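Local atomic coordinates of RagB/SusD domain protein (Flavobacterium johnsoniae, PDB entry 5J5U), a protein that binds chitin and, as a SusD homolog from a chitin-utilization locus, probably helps capture the polysaccharide at the outer membrane. Residues D258-L263 with M278-K283; G272-K277 with D386-A391; D359-G364 with K400-T405; G368-E373 with A380-I385. All coordinates share one frame; numbering follows the deposited sequence.

Contact 1 of 4, residues D258-L263 with M278-K283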
loop_
_atom_site.group_PDB
_atom_site.type_symbol
_atom_site.label_atom_id
_atom_site.label_comp_id
_atom_site.label_asym_id
_atom_site.label_seq_id
_atom_site.Cartn_x
_atom_site.Cartn_y
_atom_site.Cartn_z
ATOM N N ASP A 258 -6.097 9.736 15.541
ATOM C CA ASP A 258 -6.508 8.624 14.689
ATOM C C ASP A 258 -6.648 7.339 15.494
ATOM O O ASP A 258 -5.818 7.054 16.354
ATOM C CB ASP A 258 -5.516 8.393 13.542
ATOM C CG ASP A 258 -5.495 9.539 12.533
ATOM O OD1 ASP A 258 -6.520 9.760 11.833
ATOM O OD2 ASP A 258 -4.428 10.204 12.426
ATOM N N HIS A 259 -7.709 6.579 15.202
ATOM C CA HIS A 259 -7.928 5.233 15.744
ATOM C C HIS A 259 -8.065 4.259 14.601
ATOM O O HIS A 259 -8.318 4.667 13.465
ATOM C CB HIS A 259 -9.194 5.144 16.592
ATOM C CG HIS A 259 -9.297 6.174 17.674
ATOM N ND1 HIS A 259 -9.265 5.847 19.015
ATOM C CD2 HIS A 259 -9.447 7.519 17.618
ATOM C CE1 HIS A 259 -9.402 6.945 19.738
ATOM N NE2 HIS A 259 -9.507 7.974 18.915
ATOM N N PHE A 260 -7.933 2.971 14.895
ATOM C CA PHE A 260 -8.267 1.946 13.914
ATOM C C PHE A 260 -9.777 1.876 13.767
ATOM O O PHE A 260 -10.527 2.234 14.684
ATOM C CB PHE A 260 -7.680 0.576 14.309
ATOM C CG PHE A 260 -6.175 0.564 14.353
ATOM C CD1 PHE A 260 -5.440 1.006 13.266
ATOM C CD2 PHE A 260 -5.493 0.111 15.474
ATOM C CE1 PHE A 260 -4.061 1.010 13.285
ATOM C CE2 PHE A 260 -4.102 0.102 15.496
ATOM C CZ PHE A 260 -3.386 0.556 14.397
ATOM N N SER A 261 -10.247 1.467 12.602
ATOM C CA SER A 261 -11.687 1.440 12.390
ATOM C C SER A 261 -12.341 0.269 13.131
ATOM O O SER A 261 -11.684 -0.726 13.431
ATOM C CB SER A 261 -11.992 1.364 10.901
ATOM O OG SER A 261 -11.747 0.063 10.407
ATOM N N SER A 262 -13.632 0.385 13.414
ATOM C CA SER A 262 -14.365 -0.716 14.038
ATOM C C SER A 262 -14.298 -1.990 13.181
ATOM O O SER A 262 -14.279 -3.096 13.701
ATOM C CB SER A 262 -15.824 -0.312 14.296
ATOM O OG SER A 262 -16.489 0.063 13.093
ATOM N N LEU A 263 -14.264 -1.838 11.861
ATOM C CA LEU A 263 -14.169 -2.995 10.974
ATOM C C LEU A 263 -12.890 -3.825 11.260
ATOM O O LEU A 263 -12.939 -5.061 11.422
ATOM C CB LEU A 263 -14.209 -2.532 9.517
ATOM C CG LEU A 263 -14.203 -3.611 8.430
ATOM C CD1 LEU A 263 -15.496 -4.439 8.437
ATOM C CD2 LEU A 263 -13.945 -2.976 7.057
ATOM N N MET A 278 -0.882 -5.994 19.509
ATOM C CA MET A 278 0.341 -5.498 18.892
ATOM C C MET A 278 0.041 -4.168 18.204
ATOM O O MET A 278 0.928 -3.336 18.045
ATOM C CB MET A 278 0.897 -6.508 17.882
ATOM C CG MET A 278 1.152 -7.906 18.457
ATOM S SD MET A 278 1.771 -9.089 17.242
ATOM C CE MET A 278 3.349 -8.330 16.834
ATOM N N LEU A 279 -1.215 -3.982 17.789
ATOM C CA LEU A 279 -1.619 -2.789 17.033
ATOM C C LEU A 279 -2.386 -1.773 17.887
ATOM O O LEU A 279 -2.104 -0.583 17.833
ATOM C CB LEU A 279 -2.489 -3.186 15.819
ATOM C CG LEU A 279 -1.841 -4.005 14.705
ATOM C CD1 LEU A 279 -2.880 -4.576 13.752
ATOM C CD2 LEU A 279 -0.832 -3.173 13.956
ATOM N N ALA A 280 -3.366 -2.246 18.656
ATOM C CA ALA A 280 -4.289 -1.358 19.368
ATOM C C ALA A 280 -3.991 -1.204 20.870
ATOM O O ALA A 280 -3.631 -2.160 21.556
ATOM C CB ALA A 280 -5.704 -1.852 19.190
ATOM N N THR A 281 -4.185 0.004 21.380
ATOM C CA THR A 281 -4.147 0.240 22.802
ATOM C C THR A 281 -5.559 0.055 23.357
ATOM O O THR A 281 -6.546 0.354 22.671
ATOM C CB THR A 281 -3.660 1.640 23.130
ATOM O OG1 THR A 281 -4.615 2.593 22.652
ATOM C CG2 THR A 281 -2.296 1.898 22.509
ATOM N N PRO A 282 -5.665 -0.441 24.598
ATOM C CA PRO A 282 -6.982 -0.735 25.187
ATOM C C PRO A 282 -7.786 0.525 25.501
ATOM O O PRO A 282 -7.198 1.586 25.648
ATOM C CB PRO A 282 -6.622 -1.481 26.478
ATOM C CG PRO A 282 -5.235 -0.975 26.832
ATOM C CD PRO A 282 -4.549 -0.768 25.512
ATOM N N LYS A 283 -9.111 0.418 25.589
ATOM C CA LYS A 283 -9.929 1.537 26.063
ATOM C C LYS A 283 -9.556 1.893 27.508
ATOM O O LYS A 283 -9.183 1.013 28.293
ATOM C CB LYS A 283 -11.418 1.189 25.986
ATOM C CG LYS A 283 -11.932 0.861 24.602
ATOM C CD LYS A 283 -13.222 0.030 24.685
ATOM C CE LYS A 283 -14.275 0.675 25.582
ATOM N NZ LYS A 283 -15.502 -0.165 25.604
#

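Contact 2 of 4, residues G272-K277 with D386-A391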
loop_
_atom_site.group_PDB
_atom_site.type_symbol
_atom_site.label_atom_id
_atom_site.label_comp_id
_atom_site.label_asym_id
_atom_site.label_seq_id
_atom_site.Cartn_x
_atom_site.Cartn_y
_atom_site.Cartn_z
ATOM N N GLY A 272 -9.796 -13.772 17.053
ATOM C CA GLY A 272 -8.622 -14.054 17.857
ATOM C C GLY A 272 -7.288 -13.919 17.150
ATOM O O GLY A 272 -6.400 -14.736 17.353
ATOM N N ASP A 273 -7.155 -12.898 16.308
ATOM C CA ASP A 273 -5.886 -12.580 15.659
ATOM C C ASP A 273 -4.910 -12.040 16.713
ATOM O O ASP A 273 -5.271 -11.175 17.503
ATOM C CB ASP A 273 -6.109 -11.568 14.526
ATOM C CG ASP A 273 -4.964 -11.529 13.528
ATOM O OD1 ASP A 273 -3.857 -11.158 13.926
ATOM O OD2 ASP A 273 -5.174 -11.858 12.339
ATOM N N PRO A 274 -3.679 -12.575 16.760
ATOM C CA PRO A 274 -2.693 -12.104 17.745
ATOM C C PRO A 274 -2.225 -10.661 17.501
ATOM O O PRO A 274 -1.513 -10.087 18.324
ATOM C CB PRO A 274 -1.517 -13.076 17.569
ATOM C CG PRO A 274 -2.072 -14.238 16.867
ATOM C CD PRO A 274 -3.181 -13.730 15.994
ATOM N N ARG A 275 -2.605 -10.079 16.372
ATOM C CA ARG A 275 -2.105 -8.752 16.050
ATOM C C ARG A 275 -2.894 -7.681 16.766
ATOM O O ARG A 275 -2.498 -6.528 16.742
ATOM C CB ARG A 275 -2.140 -8.509 14.544
ATOM C CG ARG A 275 -1.029 -9.206 13.789
ATOM C CD ARG A 275 -1.227 -9.091 12.298
ATOM N NE ARG A 275 -2.303 -9.963 11.857
ATOM C CZ ARG A 275 -2.443 -10.387 10.609
ATOM N NH1 ARG A 275 -1.581 -9.992 9.679
ATOM N NH2 ARG A 275 -3.444 -11.189 10.285
ATOM N N LEU A 276 -3.988 -8.074 17.412
ATOM C CA LEU A 276 -4.911 -7.139 18.067
ATOM C C LEU A 276 -4.230 -6.129 19.007
ATOM O O LEU A 276 -4.376 -4.904 18.832
ATOM C CB LEU A 276 -5.978 -7.918 18.844
ATOM C CG LEU A 276 -7.004 -7.081 19.608
ATOM C CD1 LEU A 276 -7.773 -6.205 18.637
ATOM C CD2 LEU A 276 -7.975 -7.972 20.381
ATOM N N LYS A 277 -3.491 -6.642 19.994
ATOM C CA LYS A 277 -2.810 -5.795 20.987
ATOM C C LYS A 277 -1.423 -5.340 20.535
ATOM O O LYS A 277 -0.849 -4.406 21.113
ATOM C CB LYS A 277 -2.696 -6.522 22.339
ATOM C CG LYS A 277 -3.990 -7.124 22.835
ATOM C CD LYS A 277 -3.738 -8.021 24.046
ATOM C CE LYS A 277 -5.018 -8.333 24.789
ATOM N NZ LYS A 277 -4.746 -9.192 25.971
ATOM N N ASP A 386 0.418 -20.333 15.765
ATOM C CA ASP A 386 0.076 -21.657 15.263
ATOM C C ASP A 386 -1.385 -21.983 15.567
ATOM O O ASP A 386 -2.106 -22.533 14.724
ATOM C CB ASP A 386 1.017 -22.701 15.872
ATOM C CG ASP A 386 2.482 -22.432 15.534
ATOM O OD1 ASP A 386 2.746 -21.774 14.504
ATOM O OD2 ASP A 386 3.375 -22.852 16.305
ATOM N N ALA A 387 -1.831 -21.600 16.757
ATOM C CA ALA A 387 -3.207 -21.858 17.166
ATOM C C ALA A 387 -4.195 -21.105 16.274
ATOM O O ALA A 387 -5.190 -21.674 15.806
ATOM C CB ALA A 387 -3.408 -21.480 18.632
ATOM N N TYR A 388 -3.908 -19.828 16.033
ATOM C CA TYR A 388 -4.772 -18.985 15.199
ATOM C C TYR A 388 -4.847 -19.473 13.762
ATOM O O TYR A 388 -5.935 -19.629 13.211
ATOM C CB TYR A 388 -4.268 -17.542 15.235
ATOM C CG TYR A 388 -4.919 -16.574 14.262
ATOM C CD1 TYR A 388 -6.256 -16.203 14.394
ATOM C CD2 TYR A 388 -4.175 -15.987 13.244
ATOM C CE1 TYR A 388 -6.833 -15.299 13.524
ATOM C CE2 TYR A 388 -4.749 -15.077 12.371
ATOM C CZ TYR A 388 -6.069 -14.734 12.516
ATOM O OH TYR A 388 -6.622 -13.825 11.641
ATOM N N VAL A 389 -3.679 -19.707 13.167
ATOM C CA VAL A 389 -3.572 -20.187 11.788
ATOM C C VAL A 389 -4.313 -21.512 11.600
ATOM O O VAL A 389 -5.008 -21.719 10.597
ATOM C CB VAL A 389 -2.098 -20.350 11.377
ATOM C CG1 VAL A 389 -1.927 -21.536 10.434
ATOM C CG2 VAL A 389 -1.579 -19.063 10.740
ATOM N N ASN A 390 -4.173 -22.409 12.574
ATOM C CA ASN A 390 -4.789 -23.726 12.449
ATOM C C ASN A 390 -6.282 -23.730 12.796
ATOM O O ASN A 390 -7.018 -24.601 12.340
ATOM C CB ASN A 390 -4.026 -24.734 13.317
ATOM C CG ASN A 390 -2.625 -25.013 12.781
ATOM O OD1 ASN A 390 -2.379 -24.945 11.572
ATOM N ND2 ASN A 390 -1.693 -25.304 13.685
ATOM N N ALA A 391 -6.725 -22.758 13.592
ATOM C CA ALA A 391 -8.145 -22.664 13.956
ATOM C C ALA A 391 -8.992 -22.004 12.871
ATOM O O ALA A 391 -10.209 -22.207 12.818
ATOM C CB ALA A 391 -8.306 -21.906 15.255
#

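Contact 3 of 4, residues D359-G364 with K400-T405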
loop_
_atom_site.group_PDB
_atom_site.type_symbol
_atom_site.label_atom_id
_atom_site.label_comp_id
_atom_site.label_asym_id
_atom_site.label_seq_id
_atom_site.Cartn_x
_atom_site.Cartn_y
_atom_site.Cartn_z
ATOM N N ASP A 359 -1.524 -23.592 2.162
ATOM C CA ASP A 359 -0.201 -23.523 2.766
ATOM C C ASP A 359 0.438 -22.143 2.558
ATOM O O ASP A 359 1.015 -21.554 3.487
ATOM C CB ASP A 359 0.691 -24.611 2.160
ATOM C CG ASP A 359 0.348 -26.008 2.670
ATOM O OD1 ASP A 359 0.340 -26.225 3.905
ATOM O OD2 ASP A 359 0.053 -26.886 1.830
ATOM N N PHE A 360 0.291 -21.615 1.347
ATOM C CA PHE A 360 0.687 -20.242 1.043
ATOM C C PHE A 360 -0.022 -19.246 1.972
ATOM O O PHE A 360 0.590 -18.340 2.518
ATOM C CB PHE A 360 0.353 -19.900 -0.412
ATOM C CG PHE A 360 1.365 -20.382 -1.418
ATOM C CD1 PHE A 360 2.717 -20.107 -1.255
ATOM C CD2 PHE A 360 0.955 -21.078 -2.553
ATOM C CE1 PHE A 360 3.646 -20.525 -2.190
ATOM C CE2 PHE A 360 1.873 -21.500 -3.493
ATOM C CZ PHE A 360 3.226 -21.228 -3.308
ATOM N N TYR A 361 -1.321 -19.452 2.148
ATOM C CA TYR A 361 -2.140 -18.622 3.018
ATOM C C TYR A 361 -1.607 -18.623 4.449
ATOM O O TYR A 361 -1.438 -17.552 5.064
ATOM C CB TYR A 361 -3.579 -19.118 2.981
ATOM C CG TYR A 361 -4.546 -18.334 3.831
ATOM C CD1 TYR A 361 -5.014 -17.091 3.421
ATOM C CD2 TYR A 361 -5.038 -18.862 5.023
ATOM C CE1 TYR A 361 -5.920 -16.383 4.192
ATOM C CE2 TYR A 361 -5.936 -18.169 5.798
ATOM C CZ TYR A 361 -6.376 -16.930 5.386
ATOM O OH TYR A 361 -7.282 -16.250 6.172
ATOM N N LYS A 362 -1.346 -19.821 4.974
ATOM C CA LYS A 362 -0.863 -19.965 6.342
ATOM C C LYS A 362 0.452 -19.233 6.519
ATOM O O LYS A 362 0.635 -18.478 7.489
ATOM C CB LYS A 362 -0.693 -21.441 6.692
ATOM C CG LYS A 362 -2.008 -22.195 6.852
ATOM C CD LYS A 362 -1.788 -23.697 6.988
ATOM C CE LYS A 362 -3.074 -24.411 7.335
ATOM N NZ LYS A 362 -2.807 -25.845 7.636
ATOM N N LYS A 363 1.355 -19.431 5.560
ATOM C CA LYS A 363 2.662 -18.784 5.619
ATOM C C LYS A 363 2.512 -17.258 5.562
ATOM O O LYS A 363 3.242 -16.518 6.239
ATOM C CB LYS A 363 3.554 -19.269 4.468
ATOM C CG LYS A 363 4.001 -20.726 4.581
ATOM C CD LYS A 363 4.715 -21.206 3.315
ATOM C CE LYS A 363 4.874 -22.727 3.309
ATOM N NZ LYS A 363 5.496 -23.262 2.058
ATOM N N GLY A 364 1.536 -16.796 4.784
ATOM C CA GLY A 364 1.251 -15.373 4.691
ATOM C C GLY A 364 0.769 -14.774 6.008
ATOM O O GLY A 364 1.262 -13.729 6.437
ATOM N N LYS A 400 -11.110 -16.179 -1.671
ATOM C CA LYS A 400 -10.903 -14.798 -2.084
ATOM C C LYS A 400 -11.239 -13.798 -0.970
ATOM O O LYS A 400 -10.528 -12.802 -0.783
ATOM C CB LYS A 400 -11.721 -14.514 -3.352
ATOM C CG LYS A 400 -11.151 -15.238 -4.584
ATOM C CD LYS A 400 -11.911 -14.892 -5.849
ATOM C CE LYS A 400 -11.205 -15.408 -7.094
ATOM N NZ LYS A 400 -11.999 -15.096 -8.309
ATOM N N GLU A 401 -12.307 -14.069 -0.223
ATOM C CA GLU A 401 -12.686 -13.211 0.892
ATOM C C GLU A 401 -11.615 -13.199 1.971
ATOM O O GLU A 401 -11.198 -12.129 2.454
ATOM C CB GLU A 401 -14.014 -13.669 1.490
ATOM C CG GLU A 401 -14.439 -12.866 2.700
ATOM C CD GLU A 401 -15.789 -13.288 3.235
ATOM O OE1 GLU A 401 -16.394 -14.208 2.655
ATOM O OE2 GLU A 401 -16.235 -12.713 4.248
ATOM N N GLN A 402 -11.142 -14.399 2.297
ATOM C CA GLN A 402 -10.139 -14.597 3.341
ATOM C C GLN A 402 -8.793 -13.988 2.958
ATOM O O GLN A 402 -8.128 -13.357 3.792
ATOM C CB GLN A 402 -9.977 -16.093 3.640
ATOM C CG GLN A 402 -11.135 -16.676 4.414
ATOM C CD GLN A 402 -11.052 -18.190 4.579
ATOM O OE1 GLN A 402 -11.607 -18.949 3.784
ATOM N NE2 GLN A 402 -10.374 -18.631 5.633
ATOM N N ILE A 403 -8.418 -14.166 1.689
ATOM C CA ILE A 403 -7.145 -13.675 1.154
ATOM C C ILE A 403 -7.131 -12.144 1.064
ATOM O O ILE A 403 -6.146 -11.493 1.442
ATOM C CB ILE A 403 -6.849 -14.286 -0.253
ATOM C CG1 ILE A 403 -6.564 -15.781 -0.132
ATOM C CG2 ILE A 403 -5.645 -13.602 -0.917
ATOM C CD1 ILE A 403 -6.371 -16.459 -1.445
ATOM N N GLY A 404 -8.231 -11.586 0.564
ATOM C CA GLY A 404 -8.400 -10.146 0.503
ATOM C C GLY A 404 -8.338 -9.503 1.875
ATOM O O GLY A 404 -7.650 -8.491 2.058
ATOM N N THR A 405 -9.036 -10.107 2.840
ATOM C CA THR A 405 -9.063 -9.594 4.208
ATOM C C THR A 405 -7.671 -9.635 4.847
ATOM O O THR A 405 -7.213 -8.654 5.492
ATOM C CB THR A 405 -10.064 -10.393 5.065
ATOM O OG1 THR A 405 -11.316 -10.480 4.373
ATOM C CG2 THR A 405 -10.280 -9.729 6.423
#

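Contact 4 of 4, residues G368-E373 with A380-I385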
loop_
_atom_site.group_PDB
_atom_site.type_symbol
_atom_site.label_atom_id
_atom_site.label_comp_id
_atom_site.label_asym_id
_atom_site.label_seq_id
_atom_site.Cartn_x
_atom_site.Cartn_y
_atom_site.Cartn_z
ATOM N N GLY A 368 2.676 -12.032 8.349
ATOM C CA GLY A 368 2.057 -10.746 8.639
ATOM C C GLY A 368 2.013 -10.464 10.132
ATOM O O GLY A 368 2.200 -9.321 10.568
ATOM N N ILE A 369 1.758 -11.515 10.913
ATOM C CA ILE A 369 1.761 -11.395 12.369
ATOM C C ILE A 369 3.158 -11.054 12.866
ATOM O O ILE A 369 3.313 -10.211 13.755
ATOM C CB ILE A 369 1.260 -12.683 13.053
ATOM C CG1 ILE A 369 -0.200 -12.936 12.686
ATOM C CG2 ILE A 369 1.372 -12.571 14.573
ATOM C CD1 ILE A 369 -0.689 -14.311 13.080
ATOM N N LYS A 370 4.179 -11.655 12.262
ATOM C CA LYS A 370 5.544 -11.406 12.720
ATOM C C LYS A 370 6.165 -10.137 12.171
ATOM O O LYS A 370 7.133 -9.641 12.750
ATOM C CB LYS A 370 6.468 -12.594 12.391
ATOM C CG LYS A 370 6.261 -13.800 13.319
ATOM C CD LYS A 370 7.122 -15.019 12.968
ATOM C CE LYS A 370 6.891 -16.137 13.998
ATOM N NZ LYS A 370 7.746 -17.336 13.783
ATOM N N GLN A 371 5.638 -9.612 11.061
ATOM C CA GLN A 371 6.267 -8.442 10.440
ATOM C C GLN A 371 6.115 -7.208 11.329
ATOM O O GLN A 371 6.868 -6.248 11.206
ATOM C CB GLN A 371 5.672 -8.173 9.050
ATOM C CG GLN A 371 4.436 -7.284 9.064
ATOM C CD GLN A 371 3.718 -7.239 7.729
ATOM O OE1 GLN A 371 3.820 -8.164 6.924
ATOM N NE2 GLN A 371 2.978 -6.159 7.492
ATOM N N LEU A 372 5.156 -7.255 12.245
ATOM C CA LEU A 372 4.905 -6.133 13.146
ATOM C C LEU A 372 6.009 -5.964 14.196
ATOM O O LEU A 372 6.121 -4.914 14.833
ATOM C CB LEU A 372 3.557 -6.312 13.849
ATOM C CG LEU A 372 2.277 -6.403 13.022
ATOM C CD1 LEU A 372 1.089 -6.326 13.957
ATOM C CD2 LEU A 372 2.199 -5.289 11.995
ATOM N N GLU A 373 6.834 -6.990 14.368
ATOM C CA GLU A 373 7.870 -6.935 15.388
ATOM C C GLU A 373 8.849 -5.795 15.132
ATOM O O GLU A 373 9.294 -5.115 16.055
ATOM C CB GLU A 373 8.610 -8.266 15.448
ATOM C CG GLU A 373 7.733 -9.428 15.904
ATOM C CD GLU A 373 8.473 -10.750 15.890
ATOM O OE1 GLU A 373 9.720 -10.742 15.775
ATOM O OE2 GLU A 373 7.805 -11.799 15.961
ATOM N N ALA A 380 4.584 -12.070 19.161
ATOM C CA ALA A 380 3.561 -12.983 19.618
ATOM C C ALA A 380 4.169 -14.361 19.789
ATOM O O ALA A 380 5.047 -14.756 19.026
ATOM C CB ALA A 380 2.409 -13.031 18.629
ATOM N N SER A 381 3.706 -15.090 20.793
ATOM C CA SER A 381 4.210 -16.429 21.035
ATOM C C SER A 381 3.880 -17.307 19.837
ATOM O O SER A 381 2.788 -17.209 19.272
ATOM C CB SER A 381 3.606 -17.010 22.315
ATOM O OG SER A 381 2.259 -17.395 22.093
ATOM N N GLN A 382 4.826 -18.165 19.459
ATOM C CA GLN A 382 4.631 -19.090 18.347
ATOM C C GLN A 382 3.393 -19.958 18.545
ATOM O O GLN A 382 2.707 -20.312 17.582
ATOM C CB GLN A 382 5.870 -19.976 18.162
ATOM C CG GLN A 382 5.821 -20.817 16.903
ATOM C CD GLN A 382 5.680 -19.982 15.644
ATOM O OE1 GLN A 382 6.345 -18.959 15.491
ATOM N NE2 GLN A 382 4.789 -20.399 14.749
ATOM N N ALA A 383 3.086 -20.274 19.797
ATOM C CA ALA A 383 1.920 -21.090 20.097
ATOM C C ALA A 383 0.630 -20.369 19.702
ATOM O O ALA A 383 -0.282 -20.984 19.146
ATOM C CB ALA A 383 1.898 -21.459 21.572
ATOM N N SER A 384 0.553 -19.069 19.975
ATOM C CA SER A 384 -0.644 -18.305 19.623
ATOM C C SER A 384 -0.823 -18.217 18.103
ATOM O O SER A 384 -1.940 -18.343 17.588
ATOM C CB SER A 384 -0.591 -16.902 20.241
ATOM O OG SER A 384 0.491 -16.134 19.735
ATOM N N ILE A 385 0.284 -18.013 17.390
ATOM C CA ILE A 385 0.267 -17.935 15.929
ATOM C C ILE A 385 -0.206 -19.244 15.328
ATOM O O ILE A 385 -1.130 -19.274 14.509
ATOM C CB ILE A 385 1.664 -17.593 15.357
ATOM C CG1 ILE A 385 2.165 -16.255 15.917
ATOM C CG2 ILE A 385 1.638 -17.607 13.829
ATOM C CD1 ILE A 385 3.556 -15.853 15.456
#

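Contact 1 of 4, residues D258-L263 with M278-K283
Phe260 turns the edge of its ring, not a face, toward the peptide that joins Leu279 to Ala280. Its CE2 carbon lies 3.2 Å from the backbone O of Leu279, which sits in the plane of the ring, so a polarised ring C-H can point at the carbonyl oxygen. The same ring carbon also meets aliphatic surface, 3.7 Å from Leu279 CB, and the two side chains cross at about a right angle. Ala280 completes the patch more loosely, with its CB 4.2 Å from Phe260 CD2. The first torsion of Phe260, -63°, places CG anti to its carbonyl carbon and sends the ring across the gap between the two backbones. The pair illustrates a buried aromatic packed edge-on against the last turn of a helix: helix 276-279 ends here, and Ala280 is the first residue to leave helical geometry and enter strand 280-281. Next to Phe260 in the chain, Ser261 is the N-cap of helix 262-270, whose Ile265 touches both Phe260 and Ala280 and whose Leu268 packs on Leu279. Strand 259-260 pairs antiparallel with strand 49-50, and strand 280-281 with strand 320-321, so that Phe260, itself in one two-stranded sheet, reaches toward the start of the other.

Contact 2 of 4, residues G272-K277 with D386-A391
Asp273 and Tyr388 bring the two segments closest, their CA atoms 6.5 Å apart, where a type I turn from Asp273 to Leu276 abuts helix 382-391. The turn follows a Schellman motif that ends helix 262-270: Gly272, with positive phi, is its C-prime residue, Gly272 N bonds to Arg269 O and Asp273 N to Leu268 O. The link between two helices thus becomes a surface on which a distant aromatic can rest, a good example of a capping motif put to tertiary use. Tyr388 lays one face of its ring on this surface. Asp273 CA and Pro274 CD both stand over that face, displaced from its middle, in CH-pi contacts of 3.8 and 4.0 Å to the ring centroid. Gly272 O approaches Tyr388 CD1 obliquely. With CG anti to the backbone N (chi1 171°), Tyr388 reaches out from its helix far enough for its hydroxyl to meet the Asp273 carboxylate, donating a weak hydrogen bond to OD2. The carboxylate is held independently of the tyrosine. Arg275 grips it side-on, NE to OD1 and NH2 to OD2, and Arg275 N adds a capping bond to OD1, so three N-H groups fix its rotation. Gln406 of helix 399-410 accepts from Arg275 NH2 and bonds weakly to Tyr388 OH, tying helix 399-410 to the cluster. Of the three bonds from Arg275, the straightest is NH2 to Asp273 OD2, 2.8 Å long at 174°, on the syn lone pair and 1° out of the guanidinium plane.

Contact 3 of 4, residues D359-G364 with K400-T405
The ring of Tyr361 presents its edge to the backbone of Gln402, whose carbonyl O lies in the ring plane, 3.8 Å from Tyr361 CE1. Ile403 comes up obliquely, its CG1 4.1 Å from Tyr361 CD1, and Leu394, from the loop ahead of helix 399-410, also packs on the tyrosine. The other flat group, the amide of Gln402, is turned 70° from the ring and does not stack on it. Instead the aliphatic root of that side chain does the touching: Gln402 CB is 3.7 Å from Tyr361 OH, and the two side chains cross at about a right angle. Because Tyr361 holds CG anti to its backbone N (chi1 -179°), the ring projects straight from helix 357-371 and lodges against helix 399-410. The extended chain of Gln402 carries its amide away to the preceding loop, where NE2 donates to Pro393 O and OE1 accepts from Ala395 N. Within helix 399-410, Glu401 O accepts from both Thr405 N and Thr405 OG1, which reach it from opposite faces of its plane. Ile403 also touches Ala345 of helix 337-349, on which Phe360 packs too, so three helices converge. The chemistry implies a division of labour: van der Waals contact with the ring joins the helices, while the glutamine amide is satisfied by backbone atoms of the loop that leads into helix 399-410, and probably helps hold it.

Contact 4 of 4, residues G368-E373 with A380-I385
Ile385 packs against two neighbours at once, meeting Ile369 with its CG1 and Lys370 with its CD1. The two isoleucines slide past each other in opposite directions, so that Ile369 CG2 lies 4.0 Å from Ile385 CG1 while the other branch, Ile369 CD1, comes to 4.1 Å from Ile385 CG2. Ala380 CB adds a small methyl against Ile369 CG2. Lys370 runs fully extended across this apolar patch, at about a right angle to Ile385, with CE 3.7 Å from Ile385 CD1. That course carries its ammonium to Gln382, where NZ donates to OE1 over 2.7 Å, tilted 19° from the carbonyl plane. Glu366, one turn earlier in the helix of the lysine, forms a salt bridge with the same NZ. The bend of Gln382 at chi2 (58°) turns its amide so that OE1 meets the lysine while NE2 donates to Asp386 OD1 and, weakly, to Glu366. The start of the second helix is secured locally: Ser381 is the N-cap, its OG accepting from Ser384 N, and Ser384 OG returns a bond of 2.6 Å to Ser381 O. With apolar branches inside and a polar bridge toward the more exposed side, spanning two consecutive helices and the loop between them, this is the packing of neighbouring helices in an all-helical repeat-like scaffold, consistent with the TPR-related architecture of the SusD family.

Overall arrangement
Contacts 1, 2 and 3 are buried, whereas contact 4 lies partly at the surface, and it alone joins its two segments through an ammonium. Helix 276-279 serves contacts 1 and 2, helix 382-391 contacts 2 and 4, and helix 357-371 contacts 3 and 4, so the four form a chain of shared elements. Contacts 2 and 4 are the closest pair, their centres about 8 Å apart, with Arg275 and Tyr388 both packing on Ile369. Met278 and Leu279 carry contact 1 onto Leu372, and Val389 on Lys362 links contacts 2 and 3. Ring edges meeting carbonyls characterise contacts 1 and 3, a ring face the turn of contact 2.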